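Local coordinates for YdhT protein (Bacillus subtilis, PDB 3CBW), which hydrolyses internal beta-1,4-mannosidic linkages of mannan, galactomannan and glucomannan as a secreted family 26 glycoside hydrolase, at residues A[136-141]-A[204-209]. The protein carries 3 engineered substitutions. Numbering follows the deposited sequence.
Engineered in segment 136-141: Lys136 (natural residue Asn), Ser141 (natural residue Ala).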
ATOM      1  N   LYS A 136     -17.150   7.863 -17.492  1.00 12.59           N
ATOM      2  CA  LYS A 136     -17.487   9.215 -17.047  1.00 13.53           C
ATOM      3  C   LYS A 136     -16.533   9.703 -15.958  1.00 12.93           C
ATOM      4  O   LYS A 136     -16.126  10.865 -15.958  1.00 12.47           O
ATOM      5  CB  LYS A 136     -18.927   9.287 -16.555  1.00 14.07           C
ATOM      6  CG  LYS A 136     -19.949   9.082 -17.666  1.00 16.01           C
ATOM      7  CD  LYS A 136     -21.373   9.144 -17.134  1.00 19.18           C
ATOM      8  CE  LYS A 136     -22.399   9.067 -18.264  1.00 22.20           C
ATOM      9  NZ  LYS A 136     -23.774   9.193 -17.724  1.00 25.21           N
ATOM     10  N   ILE A 137     -16.176   8.812 -15.035  1.00 12.20           N
ATOM     11  CA  ILE A 137     -15.244   9.139 -13.953  1.00 12.30           C
ATOM     12  C   ILE A 137     -13.892   9.605 -14.499  1.00 12.24           C
ATOM     13  O   ILE A 137     -13.248  10.476 -13.916  1.00 12.03           O
ATOM     14  CB  ILE A 137     -15.074   7.923 -12.999  1.00 11.74           C
ATOM     15  CG1 ILE A 137     -16.401   7.646 -12.271  1.00 11.77           C
ATOM     16  CG2 ILE A 137     -13.886   8.137 -12.028  1.00 12.19           C
ATOM     17  CD1 ILE A 137     -16.435   6.350 -11.442  1.00 12.10           C
ATOM     18  N   LEU A 138     -13.476   9.037 -15.627  1.00 12.98           N
ATOM     19  CA  LEU A 138     -12.191   9.357 -16.251  1.00 14.12           C
ATOM     20  C   LEU A 138     -12.184  10.703 -16.949  1.00 15.07           C
ATOM     21  O   LEU A 138     -11.118  11.253 -17.237  1.00 15.92           O
ATOM     22  CB  LEU A 138     -11.804   8.264 -17.245  1.00 14.36           C
ATOM     23  CG  LEU A 138     -11.446   6.935 -16.584  1.00 14.49           C
ATOM     24  CD1 LEU A 138     -11.357   5.847 -17.621  1.00 16.69           C
ATOM     25  CD2 LEU A 138     -10.125   7.066 -15.848  1.00 15.43           C
ATOM     26  N   ASP A 139     -13.376  11.229 -17.207  1.00 15.46           N
ATOM     27  CA  ASP A 139     -13.567  12.438 -17.989  1.00 16.37           C
ATOM     28  C   ASP A 139     -13.754  13.592 -17.020  1.00 16.25           C
ATOM     29  O   ASP A 139     -14.794  13.706 -16.379  1.00 15.48           O
ATOM     30  CB  ASP A 139     -14.792  12.245 -18.893  1.00 16.89           C
ATOM     31  CG  ASP A 139     -15.137  13.470 -19.726  1.00 18.57           C
ATOM     32  OD1 ASP A 139     -14.558  14.559 -19.516  1.00 18.30           O
ATOM     33  OD2 ASP A 139     -16.029  13.321 -20.587  1.00 20.02           O
ATOM     34  N   SER A 140     -12.734  14.445 -16.921  1.00 16.73           N
ATOM     35  CA  SER A 140     -12.722  15.553 -15.962  1.00 17.17           C
ATOM     36  C   SER A 140     -13.864  16.559 -16.154  1.00 17.51           C
ATOM     37  O   SER A 140     -14.141  17.364 -15.264  1.00 18.30           O
ATOM     38  CB  SER A 140     -11.369  16.274 -15.987  1.00 17.39           C
ATOM     39  OG  SER A 140     -10.353  15.453 -15.429  1.00 18.57           O
ATOM     40  N   SER A 141     -14.531  16.492 -17.303  1.00 17.85           N
ATOM     41  CA  SER A 141     -15.632  17.402 -17.621  1.00 17.89           C
ATOM     42  C   SER A 141     -17.015  16.945 -17.125  1.00 17.30           C
ATOM     43  O   SER A 141     -17.980  17.698 -17.225  1.00 17.70           O
ATOM     44  CB  SER A 141     -15.674  17.681 -19.131  1.00 18.61           C
ATOM     45  OG  SER A 141     -16.216  16.584 -19.850  1.00 19.66           O
ATOM     46  N   TYR A 204      -5.556   4.593 -13.013  1.00  8.95           N
ATOM     47  CA  TYR A 204      -4.312   4.611 -12.275  1.00  9.18           C
ATOM     48  C   TYR A 204      -3.408   5.717 -12.834  1.00  9.31           C
ATOM     49  O   TYR A 204      -2.838   6.509 -12.071  1.00  9.10           O
ATOM     50  CB  TYR A 204      -3.642   3.246 -12.355  1.00  9.87           C
ATOM     51  CG  TYR A 204      -2.408   3.133 -11.502  1.00  9.45           C
ATOM     52  CD1 TYR A 204      -2.393   2.349 -10.351  1.00  9.55           C
ATOM     53  CD2 TYR A 204      -1.239   3.796 -11.871  1.00 11.22           C
ATOM     54  CE1 TYR A 204      -1.222   2.245  -9.584  1.00 10.32           C
ATOM     55  CE2 TYR A 204      -0.107   3.715 -11.127  1.00 12.19           C
ATOM     56  CZ  TYR A 204      -0.094   2.956  -9.990  1.00 10.35           C
ATOM     57  OH  TYR A 204       1.091   2.878  -9.312  1.00 12.49           O
ATOM     58  N   LYS A 205      -3.284   5.786 -14.157  1.00  9.27           N
ATOM     59  CA  LYS A 205      -2.445   6.809 -14.778  1.00  9.94           C
ATOM     60  C   LYS A 205      -2.978   8.215 -14.524  1.00 10.01           C
ATOM     61  O   LYS A 205      -2.197   9.143 -14.358  1.00 10.39           O
ATOM     62  CB  LYS A 205      -2.298   6.550 -16.266  1.00 10.92           C
ATOM     63  CG  LYS A 205      -1.528   5.298 -16.589  1.00 12.34           C
ATOM     64  CD  LYS A 205      -1.451   5.165 -18.085  1.00 17.64           C
ATOM     65  CE  LYS A 205      -1.074   3.795 -18.531  1.00 20.70           C
ATOM     66  NZ  LYS A 205      -1.225   3.740 -20.011  1.00 23.81           N
ATOM     67  N   LYS A 206      -4.298   8.369 -14.473  1.00  9.77           N
ATOM     68  CA  LYS A 206      -4.905   9.664 -14.162  1.00 10.69           C
ATOM     69  C   LYS A 206      -4.500  10.118 -12.758  1.00 10.31           C
ATOM     70  O   LYS A 206      -4.148  11.281 -12.533  1.00 10.42           O
ATOM     71  CB  LYS A 206      -6.418   9.543 -14.275  1.00 11.48           C
ATOM     72  CG  LYS A 206      -7.201  10.793 -13.954  1.00 13.24           C
ATOM     73  CD  LYS A 206      -8.671  10.558 -14.285  1.00 16.01           C
ATOM     74  CE  LYS A 206      -9.504  11.774 -14.050  1.00 18.08           C
ATOM     75  NZ  LYS A 206      -9.439  12.736 -15.188  1.00 18.77           N
ATOM     76  N   ILE A 207      -4.526   9.193 -11.806  1.00  9.84           N
ATOM     77  CA  ILE A 207      -4.092   9.534 -10.459  1.00  9.65           C
ATOM     78  C   ILE A 207      -2.582   9.808 -10.430  1.00  8.73           C
ATOM     79  O   ILE A 207      -2.134  10.757  -9.780  1.00  8.72           O
ATOM     80  CB  ILE A 207      -4.509   8.467  -9.432  1.00  9.76           C
ATOM     81  CG1 ILE A 207      -6.042   8.407  -9.346  1.00 10.79           C
ATOM     82  CG2 ILE A 207      -3.852   8.741  -8.071  1.00 10.51           C
ATOM     83  CD1 ILE A 207      -6.578   7.419  -8.331  1.00 11.90           C
ATOM     84  N   TYR A 208      -1.799   8.982 -11.122  1.00  8.16           N
ATOM     85  CA  TYR A 208      -0.353   9.212 -11.202  1.00  8.58           C
ATOM     86  C   TYR A 208      -0.069  10.626 -11.736  1.00  8.87           C
ATOM     87  O   TYR A 208       0.740  11.362 -11.164  1.00  8.93           O
ATOM     88  CB  TYR A 208       0.345   8.144 -12.061  1.00  8.92           C
ATOM     89  CG  TYR A 208       1.829   8.416 -12.176  1.00  8.65           C
ATOM     90  CD1 TYR A 208       2.734   7.888 -11.255  1.00  8.67           C
ATOM     91  CD2 TYR A 208       2.327   9.257 -13.182  1.00  9.10           C
ATOM     92  CE1 TYR A 208       4.098   8.165 -11.345  1.00  9.87           C
ATOM     93  CE2 TYR A 208       3.688   9.556 -13.265  1.00  9.91           C
ATOM     94  CZ  TYR A 208       4.565   8.992 -12.350  1.00  9.78           C
ATOM     95  OH  TYR A 208       5.918   9.273 -12.417  1.00 10.92           O
ATOM     96  N   HIS A 209      -0.734  11.006 -12.825  1.00  8.88           N
ATOM     97  CA  HIS A 209      -0.494  12.319 -13.425  1.00  9.48           C
ATOM     98  C   HIS A 209      -1.009  13.452 -12.569  1.00  9.06           C
ATOM     99  O   HIS A 209      -0.364  14.501 -12.497  1.00  9.82           O
ATOM    100  CB  HIS A 209      -1.068  12.381 -14.837  1.00 10.56           C
ATOM    101  CG  HIS A 209      -0.328  11.515 -15.793  1.00 10.82           C
ATOM    102  ND1 HIS A 209      -0.951  10.649 -16.666  1.00 13.00           N
ATOM    103  CD2 HIS A 209       1.001  11.359 -15.986  1.00 10.87           C
ATOM    104  CE1 HIS A 209      -0.034  10.005 -17.365  1.00 13.14           C
ATOM    105  NE2 HIS A 209       1.159  10.418 -16.973  1.00 11.80           N
TER
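Lys206 reaches from helix 194-214 to Leu138 and the loop residue Ser140. At Lys206 the CB bond points toward 136-141, and with CG anti to the backbone N (chi1 179°) the chain runs extended as far as CE before bending at its last torsion. Its CD lies 4.1 Å from Leu138 CD2, where the two side chains cross at a slant, while Leu138 also packs on Leu199, Gln202 and Leu203. NZ then donates two hydrogen bonds: one to Leu138 O at 3.0 Å, arriving from above the carbonyl plane (56° out of it), the other to Ser140 OG at 2.9 Å. Ser140 OG is also bonded to Asn149 ND2 of helix 143-163, whose Leu148 touches the lysine. A methionine in place of Lys206 would probably keep some packing on Leu138 but leave Leu138 O and Ser140 OG without the ammonium donor. Away from the predicted catalytic site of this TIM-barrel enzyme, the contact joins three peripheral helices; within 136-141 the probably charged ammonium is met by a carbonyl and a hydroxyl, not by a carboxylate (Asp139 OD1 is 6.9 Å from Lys206 NZ), which is consistent with charge-assisted hydrogen bonds and no salt bridge between the two segments.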